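Local structure of putative oxidoreductase (Jannaschia sp., 3C24) at residues 25-37 and 165-177. The protein is a putative oxidoreductase that probably binds a nicotinamide cofactor through its Rossmann-type N-terminal domain. Numbering follows the deposited sequence.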
loop_
_atom_site.group_PDB
_atom_site.type_symbol
_atom_site.label_atom_id
_atom_site.label_comp_id
_atom_site.label_asym_id
_atom_site.label_seq_id
_atom_site.Cartn_x
_atom_site.Cartn_y
_atom_site.Cartn_z
ATOM N N ALA A 25 3.573 -20.461 18.560
ATOM C CA ALA A 25 2.648 -21.549 18.306
ATOM C C ALA A 25 2.499 -21.898 16.803
ATOM O O ALA A 25 2.475 -23.074 16.399
ATOM C CB ALA A 25 1.286 -21.239 18.989
ATOM N N ARG A 26 2.444 -20.874 15.972
ATOM C CA ARG A 26 2.301 -21.084 14.523
ATOM C C ARG A 26 3.494 -21.823 13.944
ATOM O O ARG A 26 3.347 -22.749 13.164
ATOM C CB ARG A 26 2.110 -19.757 13.790
ATOM C CG ARG A 26 0.733 -19.109 14.003
ATOM C CD ARG A 26 0.751 -17.654 13.402
ATOM N N ILE A 27 4.677 -21.358 14.310
ATOM C CA ILE A 27 5.921 -21.964 13.811
ATOM C C ILE A 27 6.152 -23.372 14.372
ATOM O O ILE A 27 6.674 -24.259 13.692
ATOM C CB ILE A 27 7.175 -21.055 13.958
ATOM C CG1 ILE A 27 7.527 -20.752 15.399
ATOM C CG2 ILE A 27 7.040 -19.794 13.126
ATOM C CD1 ILE A 27 8.668 -19.692 15.491
ATOM N N THR A 28 5.724 -23.573 15.617
ATOM C CA THR A 28 5.842 -24.861 16.275
ATOM C C THR A 28 4.958 -25.878 15.562
ATOM O O THR A 28 5.374 -27.015 15.302
ATOM C CB THR A 28 5.501 -24.758 17.771
ATOM O OG1 THR A 28 6.422 -23.846 18.397
ATOM C CG2 THR A 28 5.576 -26.083 18.440
ATOM N N ARG A 29 3.738 -25.455 15.200
ATOM C CA ARG A 29 2.833 -26.342 14.448
ATOM C C ARG A 29 3.490 -26.730 13.109
ATOM O O ARG A 29 3.477 -27.886 12.708
ATOM C CB ARG A 29 1.460 -25.724 14.206
ATOM C CG ARG A 29 0.627 -26.470 13.159
ATOM C CD ARG A 29 -0.767 -25.834 13.030
ATOM N NE ARG A 29 -1.694 -26.543 13.871
ATOM C CZ ARG A 29 -2.755 -26.014 14.469
ATOM N NH1 ARG A 29 -3.025 -24.727 14.353
ATOM N NH2 ARG A 29 -3.528 -26.787 15.220
ATOM N N LYS A 30 4.102 -25.756 12.454
ATOM C CA LYS A 30 4.766 -26.044 11.176
ATOM C C LYS A 30 5.857 -27.084 11.340
ATOM O O LYS A 30 5.986 -28.019 10.529
ATOM C CB LYS A 30 5.374 -24.777 10.547
ATOM C CG LYS A 30 4.382 -23.716 10.077
ATOM C CD LYS A 30 3.742 -24.080 8.782
ATOM C CE LYS A 30 2.845 -22.938 8.210
ATOM N NZ LYS A 30 2.287 -23.198 6.829
ATOM N N ILE A 31 6.670 -26.936 12.381
ATOM C CA ILE A 31 7.751 -27.903 12.626
ATOM C C ILE A 31 7.172 -29.254 13.008
ATOM O O ILE A 31 7.609 -30.306 12.493
ATOM C CB ILE A 31 8.746 -27.408 13.713
ATOM C CG1 ILE A 31 9.496 -26.185 13.180
ATOM C CG2 ILE A 31 9.769 -28.465 14.135
ATOM C CD1 ILE A 31 10.319 -26.386 11.844
ATOM N N HIS A 32 6.171 -29.232 13.874
ATOM C CA HIS A 32 5.516 -30.488 14.271
ATOM C C HIS A 32 5.038 -31.295 13.083
ATOM O O HIS A 32 5.167 -32.526 13.047
ATOM C CB HIS A 32 4.299 -30.152 15.129
ATOM C CG HIS A 32 3.698 -31.342 15.793
ATOM N ND1 HIS A 32 2.355 -31.623 15.737
ATOM C CD2 HIS A 32 4.265 -32.312 16.543
ATOM C CE1 HIS A 32 2.117 -32.725 16.430
ATOM N NE2 HIS A 32 3.262 -33.174 16.918
ATOM N N ASP A 33 4.455 -30.597 12.122
ATOM C CA ASP A 33 3.854 -31.244 10.953
ATOM C C ASP A 33 4.894 -31.630 9.925
ATOM O O ASP A 33 4.590 -32.378 8.978
ATOM C CB ASP A 33 2.832 -30.359 10.276
ATOM C CG ASP A 33 1.592 -30.160 11.102
ATOM O OD1 ASP A 33 1.405 -30.903 12.084
ATOM O OD2 ASP A 33 0.789 -29.285 10.749
ATOM N N SER A 34 6.104 -31.109 10.087
ATOM C CA SER A 34 7.198 -31.402 9.131
ATOM C C SER A 34 7.947 -32.676 9.496
ATOM O O SER A 34 7.640 -33.346 10.496
ATOM C CB SER A 34 8.214 -30.270 9.082
ATOM O OG SER A 34 9.131 -30.341 10.169
ATOM N N ALA A 35 8.972 -32.976 8.695
ATOM C CA ALA A 35 9.838 -34.174 8.890
ATOM C C ALA A 35 10.891 -33.916 9.966
ATOM O O ALA A 35 11.489 -34.812 10.511
ATOM C CB ALA A 35 10.523 -34.577 7.600
ATOM N N HIS A 36 11.041 -32.645 10.332
ATOM C CA HIS A 36 11.952 -32.309 11.416
ATOM C C HIS A 36 11.393 -32.747 12.756
ATOM O O HIS A 36 10.182 -32.892 12.907
ATOM C CB HIS A 36 12.221 -30.805 11.427
ATOM C CG HIS A 36 13.021 -30.353 10.261
ATOM N ND1 HIS A 36 14.285 -30.847 10.018
ATOM C CD2 HIS A 36 12.759 -29.476 9.255
ATOM C CE1 HIS A 36 14.758 -30.308 8.906
ATOM N NE2 HIS A 36 13.859 -29.465 8.430
ATOM N N HIS A 37 12.281 -32.965 13.715
ATOM C CA HIS A 37 11.909 -33.422 15.064
ATOM C C HIS A 37 11.805 -32.241 15.970
ATOM O O HIS A 37 12.723 -31.500 16.137
ATOM C CB HIS A 37 12.903 -34.429 15.652
ATOM C CG HIS A 37 13.158 -35.586 14.752
ATOM N ND1 HIS A 37 12.152 -36.430 14.340
ATOM C CD2 HIS A 37 14.288 -36.005 14.127
ATOM C CE1 HIS A 37 12.654 -37.334 13.516
ATOM N NE2 HIS A 37 13.946 -37.096 13.370
ATOM N N GLY A 165 19.713 -23.672 8.112
ATOM C CA GLY A 165 18.899 -22.591 8.658
ATOM C C GLY A 165 17.829 -22.161 7.695
ATOM O O GLY A 165 16.707 -21.847 8.080
ATOM N N ALA A 166 18.166 -22.099 6.401
ATOM C CA ALA A 166 17.191 -21.712 5.378
ATOM C C ALA A 166 16.021 -22.712 5.303
ATOM O O ALA A 166 14.843 -22.327 5.170
ATOM C CB ALA A 166 17.865 -21.566 4.014
ATOM N N ASP A 167 16.392 -23.981 5.366
ATOM C CA ASP A 167 15.387 -25.064 5.344
ATOM C C ASP A 167 14.432 -24.934 6.543
ATOM O O ASP A 167 13.204 -25.116 6.411
ATOM C CB ASP A 167 16.048 -26.422 5.343
ATOM C CG ASP A 167 15.050 -27.544 5.200
ATOM O OD1 ASP A 167 14.536 -27.728 4.085
ATOM O OD2 ASP A 167 14.790 -28.243 6.200
ATOM N N ILE A 168 14.982 -24.625 7.700
ATOM C CA ILE A 168 14.157 -24.469 8.885
ATOM C C ILE A 168 13.202 -23.279 8.708
ATOM O O ILE A 168 11.975 -23.389 8.941
ATOM C CB ILE A 168 14.951 -24.335 10.176
ATOM C CG1 ILE A 168 15.872 -25.560 10.396
ATOM C CG2 ILE A 168 13.989 -24.187 11.350
ATOM C CD1 ILE A 168 15.159 -26.860 10.274
ATOM N N CYS A 169 13.740 -22.172 8.225
ATOM C CA CYS A 169 12.894 -20.977 7.994
ATOM C C CYS A 169 11.829 -21.219 6.948
ATOM O O CYS A 169 10.690 -20.755 7.086
ATOM C CB CYS A 169 13.736 -19.761 7.588
ATOM S SG CYS A 169 14.747 -19.147 8.936
ATOM N N GLU A 170 12.186 -21.975 5.919
ATOM C CA GLU A 170 11.239 -22.300 4.834
ATOM C C GLU A 170 10.106 -23.210 5.331
ATOM O O GLU A 170 8.939 -23.163 4.852
ATOM C CB GLU A 170 11.969 -22.932 3.672
ATOM C CG GLU A 170 12.761 -21.951 2.853
ATOM C CD GLU A 170 13.771 -22.616 1.925
ATOM O OE1 GLU A 170 13.735 -23.850 1.808
ATOM O OE2 GLU A 170 14.604 -21.898 1.334
ATOM N N THR A 171 10.427 -23.990 6.350
ATOM C CA THR A 171 9.453 -24.889 6.978
ATOM C C THR A 171 8.558 -24.068 7.906
ATOM O O THR A 171 7.331 -24.192 7.876
ATOM C CB THR A 171 10.129 -25.977 7.807
ATOM O OG1 THR A 171 11.094 -26.641 6.998
ATOM C CG2 THR A 171 9.085 -26.941 8.431
HETATM N N MSE A 172 9.167 -23.188 8.711
HETATM C CA MSE A 172 8.397 -22.384 9.669
HETATM C C MSE A 172 7.430 -21.397 9.045
HETATM O O MSE A 172 6.344 -21.108 9.621
HETATM C CB MSE A 172 9.330 -21.643 10.637
HETATM C CG MSE A 172 10.112 -22.567 11.484
HETATM SE SE MSE A 172 11.145 -21.510 12.816
HETATM C CE MSE A 172 12.192 -20.476 11.673
ATOM N N TRP A 173 7.800 -20.924 7.863
ATOM C CA TRP A 173 7.078 -19.835 7.212
ATOM C C TRP A 173 6.465 -20.201 5.884
ATOM O O TRP A 173 6.115 -19.323 5.084
ATOM C CB TRP A 173 8.006 -18.619 7.042
ATOM C CG TRP A 173 8.426 -18.020 8.364
ATOM C CD1 TRP A 173 7.654 -17.864 9.434
ATOM C CD2 TRP A 173 9.703 -17.427 8.687
ATOM N NE1 TRP A 173 8.352 -17.254 10.447
ATOM C CE2 TRP A 173 9.614 -16.975 10.012
ATOM C CE3 TRP A 173 10.909 -17.258 7.993
ATOM C CZ2 TRP A 173 10.674 -16.362 10.667
ATOM C CZ3 TRP A 173 11.977 -16.628 8.648
ATOM C CH2 TRP A 173 11.842 -16.197 9.981
ATOM N N SER A 174 6.315 -21.514 5.671
ATOM C CA SER A 174 5.717 -22.052 4.428
ATOM C C SER A 174 4.300 -21.521 4.247
ATOM O O SER A 174 3.589 -21.380 5.208
ATOM C CB SER A 174 5.687 -23.581 4.396
ATOM O OG SER A 174 4.825 -24.070 5.388
ATOM N N PRO A 175 3.870 -21.328 2.994
ATOM C CA PRO A 175 4.648 -21.622 1.794
ATOM C C PRO A 175 5.543 -20.488 1.384
ATOM O O PRO A 175 5.130 -19.335 1.352
ATOM C CB PRO A 175 3.558 -21.902 0.735
ATOM C CG PRO A 175 2.396 -21.138 1.199
ATOM C CD PRO A 175 2.427 -21.197 2.691
ATOM N N VAL A 176 6.798 -20.817 1.105
ATOM C CA VAL A 176 7.810 -19.826 0.708
ATOM C C VAL A 176 8.179 -20.029 -0.734
ATOM O O VAL A 176 8.516 -21.141 -1.171
ATOM C CB VAL A 176 9.096 -19.960 1.607
ATOM C CG1 VAL A 176 10.249 -19.030 1.131
ATOM C CG2 VAL A 176 8.764 -19.733 3.070
ATOM N N THR A 177 8.184 -18.940 -1.464
ATOM C CA THR A 177 8.483 -19.003 -2.869
ATOM C C THR A 177 9.950 -18.853 -3.147
ATOM O O THR A 177 10.500 -19.538 -3.983
ATOM C CB THR A 177 7.728 -17.906 -3.622
ATOM O OG1 THR A 177 7.959 -16.649 -2.992
ATOM C CG2 THR A 177 6.258 -18.198 -3.593
#
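Lys30, with CG anti to its carbonyl carbon and the chain bent at chi2 (-77°), runs its aliphatic part past the C-terminal end of helix 160-172 to reach Ser174, while His36 turns its imidazole to the side of the same helix. On the way, Lys30 CG passes 3.3 Å from Met172 O. Its ammonium then grips Ser174 twice: Lys30 NZ lies 2.8 Å from Ser174 O, above the carbonyl plane, and 3.0 Å from Ser174 OG. Gly144 O is a third acceptor for NZ. Replacing this lysine by an alanine is likely to leave Ser174 O and OG without this donor and to open a gap beside Met172 O.

At the other end, His36 NE2 donates to Asp167 OD2 over 2.7 Å, the acceptor lying in the ring plane but the carboxylate turned 73° from it. Ile168 CD1 sits over one imidazole face, a CH-pi contact 3.6 Å from the centroid of the His36 ring. His36 ND1 is hydrogen-bonded to the backbone N of Lys12, and Asp167 OD1 to Asn7 ND2, so both polar ends have second partners.

Between these ends the packing is apolar. Ile31 CD1 reaches Thr171 CG2 at 3.7 Å and also touches Met172 CG, alongside the selenomethionine chain; Ile27 CG2 meets Met172 CB at 3.9 Å. The axes of 25-33 and 165-172 cross at 109° and come within 9.0 Å. Helix 22-33, which follows the first strand of the Rossmann-type dinucleotide-binding fold, is thus packed against helix 160-172, which precedes strand 176-181, outermost in this chain's mixed sheet.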